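Local coordinates for surface antigen protein 2 (Candida albicans, PDB 4Y7S) that binds haem as a secreted CFEM hemophore and takes part in the uptake of iron from human haemoglobin during hyphal growth, at the interface of chains A and B and the interface of chains C and A. Sequence-based numbering; all coordinates share one arbitrary frame. Chains: chain A/B/C, Surface antigen protein 2.

Contact 1: the interface of chains A and B. Residues chain A 2, 5; chain B 79-80, 82-84, 86, 94.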
# COMPACT_ATOMS: atom_id res chain seq x y z
N PRO A 2 4.51 3.75 -13.50
CA PRO A 2 3.58 4.29 -12.49
C PRO A 2 3.60 3.62 -11.11
O PRO A 2 3.15 4.21 -10.14
CB PRO A 2 2.21 4.12 -13.15
CG PRO A 2 2.38 3.09 -14.18
CD PRO A 2 3.80 3.15 -14.64
N ILE A 5 5.64 3.95 -6.64
CA ILE A 5 5.10 4.42 -5.37
C ILE A 5 4.74 3.25 -4.43
O ILE A 5 4.21 3.46 -3.34
CB ILE A 5 3.86 5.33 -5.56
CG1 ILE A 5 2.70 4.54 -6.20
CG2 ILE A 5 4.20 6.49 -6.44
CD1 ILE A 5 1.34 5.24 -6.07
N LYS B 79 3.18 11.59 -9.15
CA LYS B 79 3.53 10.18 -9.14
C LYS B 79 2.51 9.39 -8.31
O LYS B 79 2.10 8.30 -8.70
CB LYS B 79 4.95 9.93 -8.60
CG LYS B 79 6.05 10.31 -9.58
CD LYS B 79 7.45 9.78 -9.20
CE LYS B 79 7.83 9.96 -7.74
NZ LYS B 79 9.31 9.68 -7.55
N LEU B 80 2.09 9.94 -7.19
CA LEU B 80 1.13 9.24 -6.34
C LEU B 80 -0.24 9.15 -7.01
O LEU B 80 -0.88 8.09 -6.95
CB LEU B 80 1.03 9.92 -4.98
CG LEU B 80 2.20 9.64 -4.02
CD1 LEU B 80 2.35 10.73 -2.99
CD2 LEU B 80 1.94 8.33 -3.33
N VAL B 82 -0.90 9.21 -10.29
CA VAL B 82 -0.78 8.28 -11.40
C VAL B 82 -0.72 6.84 -10.87
O VAL B 82 -1.40 5.95 -11.38
CB VAL B 82 0.44 8.61 -12.24
CG1 VAL B 82 0.82 7.44 -13.18
CG2 VAL B 82 0.18 9.90 -13.02
N GLY B 83 0.09 6.60 -9.85
CA GLY B 83 0.23 5.25 -9.31
C GLY B 83 -1.07 4.69 -8.72
O GLY B 83 -1.43 3.53 -8.95
N ALA B 84 -1.78 5.50 -7.96
CA ALA B 84 -3.03 5.05 -7.35
C ALA B 84 -4.07 4.75 -8.43
O ALA B 84 -4.76 3.73 -8.39
CB ALA B 84 -3.54 6.07 -6.39
N ALA B 86 -3.51 3.94 -11.64
CA ALA B 86 -3.14 2.74 -12.38
C ALA B 86 -3.52 1.47 -11.63
O ALA B 86 -4.04 0.52 -12.22
CB ALA B 86 -1.66 2.73 -12.68
N TYR B 94 -3.78 7.10 -16.87
CA TYR B 94 -4.10 6.74 -15.48
C TYR B 94 -4.74 7.89 -14.70
O TYR B 94 -5.91 7.79 -14.32
CB TYR B 94 -2.85 6.23 -14.75
CG TYR B 94 -2.09 5.20 -15.55
CD1 TYR B 94 -2.65 3.95 -15.82
CD2 TYR B 94 -0.84 5.48 -16.07
CE1 TYR B 94 -1.98 3.02 -16.55
CE2 TYR B 94 -0.15 4.55 -16.81
CZ TYR B 94 -0.73 3.32 -17.05
OH TYR B 94 -0.06 2.39 -17.79
O HOH W 1 3.54 6.89 -10.21
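Apolar packing carries this patch, in which the N-terminal 3-10 helix 2-5 of chain A lies against helix 72-87 of chain B. A:Ile5 reaches in with its longer branch: CG1 sits in the crowded position between the backbone N and the carbonyl carbon (chi1 64°), and CD1 extends from it to land tip-on at the backbone of B:Gly83, 3.4 Å from its CA, a tight fit where the helix presents no side chain. The same methyl lies beside the backbone of B:Leu80, 4.0 Å from its CA. The other branch, CG2, turns toward B:Lys79 and rests 3.6 Å from its carbonyl O. A:Pro2 meets chain B through its ring carbons CB and CG: CB touches B:Val82 CG1 at 3.6 Å, a methyl set anti to the backbone N (chi1 165°), while CG lies 3.9 Å from B:Tyr94 CE2, the two side chains crossing obliquely.

Polar contact is made through water. The O of water 1 stands 2.7 Å from A:Pro2 O. The same water O lies 2.5 Å from B:Lys79 O, joining two backbone acceptors that could not bond each other directly. Largely apolar, with one water bridge, the patch seats the N-terminal segment of one hemophore on a neighbouring copy in the deposited three-chain assembly.

Contact 2: the interface of chains C and A. Residues chain C 55, 96-100; chain A 4-8, 87, 89.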
# COMPACT_ATOMS: atom_id res chain seq x y z
N PRO C 55 3.04 -0.02 3.87
CA PRO C 55 3.73 1.10 3.22
C PRO C 55 3.07 2.45 3.40
O PRO C 55 3.78 3.45 3.34
CB PRO C 55 3.75 0.70 1.74
CG PRO C 55 2.77 -0.37 1.59
CD PRO C 55 2.69 -1.07 2.90
N ILE C 96 9.89 -2.05 5.20
CA ILE C 96 9.35 -2.15 3.85
C ILE C 96 8.74 -0.83 3.40
O ILE C 96 7.62 -0.51 3.76
CB ILE C 96 8.23 -3.22 3.75
CG1 ILE C 96 8.62 -4.55 4.44
CG2 ILE C 96 7.85 -3.45 2.30
CD1 ILE C 96 9.71 -5.34 3.77
N ILE C 97 9.47 -0.11 2.55
CA ILE C 97 9.02 1.20 2.08
C ILE C 97 8.82 1.23 0.59
O ILE C 97 9.41 0.44 -0.14
CB ILE C 97 10.02 2.32 2.47
CG1 ILE C 97 11.44 2.00 1.99
CG2 ILE C 97 10.01 2.52 3.94
CD1 ILE C 97 12.46 3.12 2.27
N PRO C 98 7.99 2.16 0.11
CA PRO C 98 7.84 2.35 -1.33
C PRO C 98 9.18 2.66 -2.03
O PRO C 98 10.07 3.26 -1.42
CB PRO C 98 6.91 3.55 -1.42
CG PRO C 98 6.19 3.59 -0.11
CD PRO C 98 7.16 3.11 0.89
N ALA C 99 9.33 2.26 -3.29
CA ALA C 99 10.57 2.53 -4.01
C ALA C 99 10.83 4.03 -4.14
O ALA C 99 11.97 4.47 -4.05
CB ALA C 99 10.54 1.88 -5.38
N SER C 100 9.78 4.82 -4.36
CA SER C 100 9.91 6.28 -4.47
C SER C 100 10.44 6.90 -3.16
O SER C 100 11.25 7.82 -3.17
CB SER C 100 8.56 6.88 -4.85
OG SER C 100 7.58 6.55 -3.86
N THR A 4 6.15 2.78 -9.00
CA THR A 4 7.31 2.94 -8.12
C THR A 4 6.90 3.55 -6.78
O THR A 4 7.71 3.62 -5.86
CB THR A 4 8.40 3.84 -8.75
OG1 THR A 4 7.93 5.19 -8.82
CG2 THR A 4 8.80 3.33 -10.14
N ILE A 5 5.64 3.95 -6.64
CA ILE A 5 5.10 4.42 -5.37
C ILE A 5 4.74 3.25 -4.43
O ILE A 5 4.21 3.46 -3.34
CB ILE A 5 3.86 5.33 -5.56
CG1 ILE A 5 2.70 4.54 -6.20
CG2 ILE A 5 4.20 6.49 -6.44
CD1 ILE A 5 1.34 5.24 -6.07
N TYR A 6 4.93 2.03 -4.91
CA TYR A 6 4.70 0.83 -4.11
C TYR A 6 6.05 0.23 -3.74
O TYR A 6 7.07 0.55 -4.38
CB TYR A 6 3.85 -0.17 -4.88
CG TYR A 6 2.49 0.42 -5.20
CD1 TYR A 6 1.58 0.71 -4.19
CD2 TYR A 6 2.14 0.75 -6.51
CE1 TYR A 6 0.33 1.28 -4.48
CE2 TYR A 6 0.91 1.32 -6.80
CZ TYR A 6 0.00 1.59 -5.77
OH TYR A 6 -1.22 2.16 -6.04
N PRO A 7 6.08 -0.60 -2.68
CA PRO A 7 7.28 -1.37 -2.35
C PRO A 7 7.67 -2.25 -3.53
O PRO A 7 6.78 -2.83 -4.16
CB PRO A 7 6.84 -2.25 -1.17
CG PRO A 7 5.69 -1.53 -0.57
CD PRO A 7 4.99 -0.86 -1.71
N PRO A 8 8.96 -2.34 -3.85
CA PRO A 8 9.40 -3.16 -4.98
C PRO A 8 9.15 -4.64 -4.79
O PRO A 8 9.08 -5.11 -3.66
CB PRO A 8 10.91 -2.89 -5.05
CG PRO A 8 11.28 -2.48 -3.68
CD PRO A 8 10.10 -1.76 -3.11
N ALA A 87 1.36 -5.75 2.65
CA ALA A 87 2.76 -5.33 2.55
C ALA A 87 3.11 -4.90 1.13
O ALA A 87 4.03 -4.11 0.92
CB ALA A 87 3.66 -6.41 3.00
N GLY A 89 1.23 -3.13 -0.66
CA GLY A 89 0.71 -1.78 -0.79
C GLY A 89 -0.75 -1.69 -1.21
O GLY A 89 -1.24 -0.61 -1.55
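The N-terminal segment of one CFEM protein, running from the 3-10 helix 2-5 into the prolines A:Pro7 and A:Pro8, lies along the start of helix 99-110 of another copy and the loop leading into it in the deposited three-chain assembly. Backbone hydrogen bonds fasten it there. The N-H of C:Ala99, the first helix residue, goes to the carbonyl O of A:Tyr6 at 3.0 Å; the bond is nearly straight at the hydrogen (170°), but the donor stands well above the carbonyl plane. C:Ser100 N gives its hydrogen to A:Thr4 O at 2.8 Å, here within the carbonyl plane though more bent (138° at H). Amides at a helix start lack acceptors from a preceding turn, so the incoming carbonyls can serve as caps, and the helix dipole may strengthen the pairing. C:Ala99 CB lies 3.4 Å from A:Thr4 O, and C:Ser100 OG, in the crowded position (chi1 59°), 3.6 Å from A:Ile5 CA.

Between these acceptors, the A:Ile5 carbonyl O is met by C:Pro98 CB at 3.3 Å. Farther along, A:Pro7 packs against two side chains, each crossing it at about a right angle. Its CG touches C:Pro55 CB at 3.7 Å, and its CB meets C:Ile96 CG2 at 3.8 Å, the branch methyl that stands anti to the backbone N. C:Pro55, at the start of helix 55-68, also presses its ring tip tightly onto A:Gly89, CG 3.4 Å from CA.

Contact 3: the interface of chains A and B. Residues chain A 3, 6, 53-54, 91, 96; chain B 7-9, 21, 83-84, 86-88.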
# COMPACT_ATOMS: atom_id res chain seq x y z
N TYR A 3 4.20 2.44 -11.00
CA TYR A 3 4.11 1.62 -9.78
C TYR A 3 5.28 1.79 -8.80
O TYR A 3 5.39 1.01 -7.85
CB TYR A 3 3.94 0.17 -10.18
CG TYR A 3 2.65 -0.06 -10.94
CD1 TYR A 3 1.44 -0.18 -10.26
CD2 TYR A 3 2.63 -0.10 -12.33
CE1 TYR A 3 0.25 -0.39 -10.95
CE2 TYR A 3 1.45 -0.29 -13.02
CZ TYR A 3 0.26 -0.42 -12.33
OH TYR A 3 -0.92 -0.60 -13.01
N TYR A 6 4.93 2.03 -4.91
CA TYR A 6 4.70 0.83 -4.11
C TYR A 6 6.05 0.23 -3.74
O TYR A 6 7.07 0.55 -4.38
CB TYR A 6 3.85 -0.17 -4.88
CG TYR A 6 2.49 0.42 -5.20
CD1 TYR A 6 1.58 0.71 -4.19
CD2 TYR A 6 2.14 0.75 -6.51
CE1 TYR A 6 0.33 1.28 -4.48
CE2 TYR A 6 0.91 1.32 -6.80
CZ TYR A 6 0.00 1.59 -5.77
OH TYR A 6 -1.22 2.16 -6.04
N VAL A 53 -5.79 -8.09 -6.09
CA VAL A 53 -7.01 -7.30 -6.34
C VAL A 53 -7.83 -7.74 -7.56
O VAL A 53 -8.91 -7.22 -7.79
CB VAL A 53 -6.66 -5.78 -6.50
CG1 VAL A 53 -5.86 -5.30 -5.30
CG2 VAL A 53 -5.92 -5.48 -7.82
N ILE A 54 -7.33 -8.68 -8.34
CA ILE A 54 -8.09 -9.14 -9.52
C ILE A 54 -9.01 -10.28 -9.11
O ILE A 54 -8.54 -11.37 -8.78
CB ILE A 54 -7.17 -9.59 -10.67
CG1 ILE A 54 -6.28 -8.44 -11.14
CG2 ILE A 54 -7.98 -10.09 -11.83
CD1 ILE A 54 -7.02 -7.22 -11.68
N TRP A 91 -4.81 -1.54 -0.92
CA TRP A 91 -5.76 -0.91 -0.00
C TRP A 91 -6.60 -1.96 0.75
O TRP A 91 -6.69 -3.10 0.32
CB TRP A 91 -6.68 0.04 -0.76
CG TRP A 91 -7.42 -0.63 -1.87
CD1 TRP A 91 -8.65 -1.23 -1.79
CD2 TRP A 91 -6.99 -0.78 -3.23
NE1 TRP A 91 -9.01 -1.75 -3.02
CE2 TRP A 91 -8.01 -1.48 -3.92
CE3 TRP A 91 -5.85 -0.39 -3.93
CZ2 TRP A 91 -7.92 -1.79 -5.27
CZ3 TRP A 91 -5.76 -0.71 -5.29
CH2 TRP A 91 -6.79 -1.41 -5.94
N ILE A 96 -8.32 -9.10 -1.68
CA ILE A 96 -9.67 -8.71 -2.07
C ILE A 96 -10.38 -9.84 -2.82
O ILE A 96 -10.04 -10.14 -3.96
CB ILE A 96 -9.63 -7.41 -2.91
CG1 ILE A 96 -8.74 -6.39 -2.19
CG2 ILE A 96 -11.04 -6.86 -3.10
CD1 ILE A 96 -8.77 -4.99 -2.75
N PRO B 7 -10.62 -3.69 -10.25
CA PRO B 7 -10.27 -3.95 -8.85
C PRO B 7 -11.31 -3.36 -7.89
O PRO B 7 -11.55 -2.16 -7.93
CB PRO B 7 -8.92 -3.27 -8.69
CG PRO B 7 -8.32 -3.30 -10.09
CD PRO B 7 -9.49 -3.14 -11.01
N PRO B 8 -11.91 -4.20 -7.03
CA PRO B 8 -12.92 -3.67 -6.12
C PRO B 8 -12.32 -2.72 -5.12
O PRO B 8 -11.20 -2.95 -4.68
CB PRO B 8 -13.47 -4.93 -5.43
CG PRO B 8 -13.13 -6.06 -6.35
CD PRO B 8 -11.84 -5.68 -6.97
N VAL B 9 -13.08 -1.71 -4.73
CA VAL B 9 -12.64 -0.73 -3.75
C VAL B 9 -13.70 -0.63 -2.68
O VAL B 9 -14.86 -0.93 -2.96
CB VAL B 9 -12.40 0.65 -4.39
CG1 VAL B 9 -11.21 0.59 -5.32
CG2 VAL B 9 -13.64 1.13 -5.15
N ARG B 21 -6.58 6.97 -1.11
CA ARG B 21 -5.44 6.11 -1.47
C ARG B 21 -4.11 6.79 -1.23
O ARG B 21 -3.10 6.10 -1.08
CB ARG B 21 -5.47 5.69 -2.94
CG ARG B 21 -6.67 4.91 -3.38
CD ARG B 21 -6.84 3.57 -2.67
NE ARG B 21 -8.18 3.13 -3.02
CZ ARG B 21 -9.26 3.24 -2.26
NH1 ARG B 21 -9.19 3.66 -1.00
NH2 ARG B 21 -10.42 2.84 -2.75
N GLY B 83 0.09 6.60 -9.85
CA GLY B 83 0.23 5.25 -9.31
C GLY B 83 -1.07 4.69 -8.72
O GLY B 83 -1.43 3.53 -8.95
N ALA B 84 -1.78 5.50 -7.96
CA ALA B 84 -3.03 5.05 -7.35
C ALA B 84 -4.07 4.75 -8.43
O ALA B 84 -4.76 3.73 -8.39
CB ALA B 84 -3.54 6.07 -6.39
N ALA B 86 -3.51 3.94 -11.64
CA ALA B 86 -3.14 2.74 -12.38
C ALA B 86 -3.52 1.47 -11.63
O ALA B 86 -4.04 0.52 -12.22
CB ALA B 86 -1.66 2.73 -12.68
N ALA B 87 -3.27 1.45 -10.32
CA ALA B 87 -3.56 0.28 -9.52
C ALA B 87 -5.07 0.01 -9.40
O ALA B 87 -5.49 -1.13 -9.14
CB ALA B 87 -2.93 0.42 -8.14
N ALA B 88 -5.87 1.06 -9.55
CA ALA B 88 -7.33 0.96 -9.50
C ALA B 88 -7.88 0.41 -10.81
O ALA B 88 -9.08 0.13 -10.92
CB ALA B 88 -7.97 2.34 -9.20
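A:Trp91, in a loop of the CFEM fold, drives its indole into chain B of the deposited three-chain assembly and is held at its edge and over both faces. At the edge, NE1 donates to the carbonyl O of B:Pro8 at 3.0 Å (148° at H); the acceptor lies almost in the indole plane and offers a lone pair. Along the same rim, CH2 comes 3.5 Å from the carbonyl O of B:Ala87, and CZ2 meets B:Pro7 CB.

One face carries B:Arg21, its NE 4.3 Å from the centroid of the five-membered ring in a cation-pi contact. Its guanidinium lies nearly parallel to the indole, planes 17° apart, brought there by a bend at chi2. Against the opposite face rests CG1 of A:Val53, so the indole is sandwiched. CG of A:Trp91 takes the crowded position between backbone N and carbonyl carbon (chi1 57°), which sets the indole between the two.

Farther out, A:Val53 turns its other methyl, CG2, to B:Pro7 CB at 3.8 Å, and A:Ile96 CG2 lies 3.9 Å from B:Pro8 CB, the side chains sliding past in opposite directions; these may steady the proline segment. Beyond, two tyrosines lean tip-first on the end of helix 72-87: A:Tyr6 OH makes a weak hydrogen bond to B:Gly83 O at 3.2 Å, and A:Tyr3 OH another to B:Ala86 O. A:Tyr3 and A:Trp91 probably also line the haem pocket.

The centres of the C-alpha atoms of contact 1 and contact 3 lie about 10 Å apart, and both use helix 72-87 of chain B, sharing B:Gly83, B:Ala84 and B:Ala86. Between the same kind of centres, contact 2 is about 12 Å from contact 1, with A:Ile5 in common, and about 13 Å from contact 3, with A:Tyr6 in common. The short N-terminal stretch of chain A thus faces chains B and C at once, tying the three copies together. The protein forms a homodimer, and a transient trimer of the holo form is not excluded, so this packing may reflect that form.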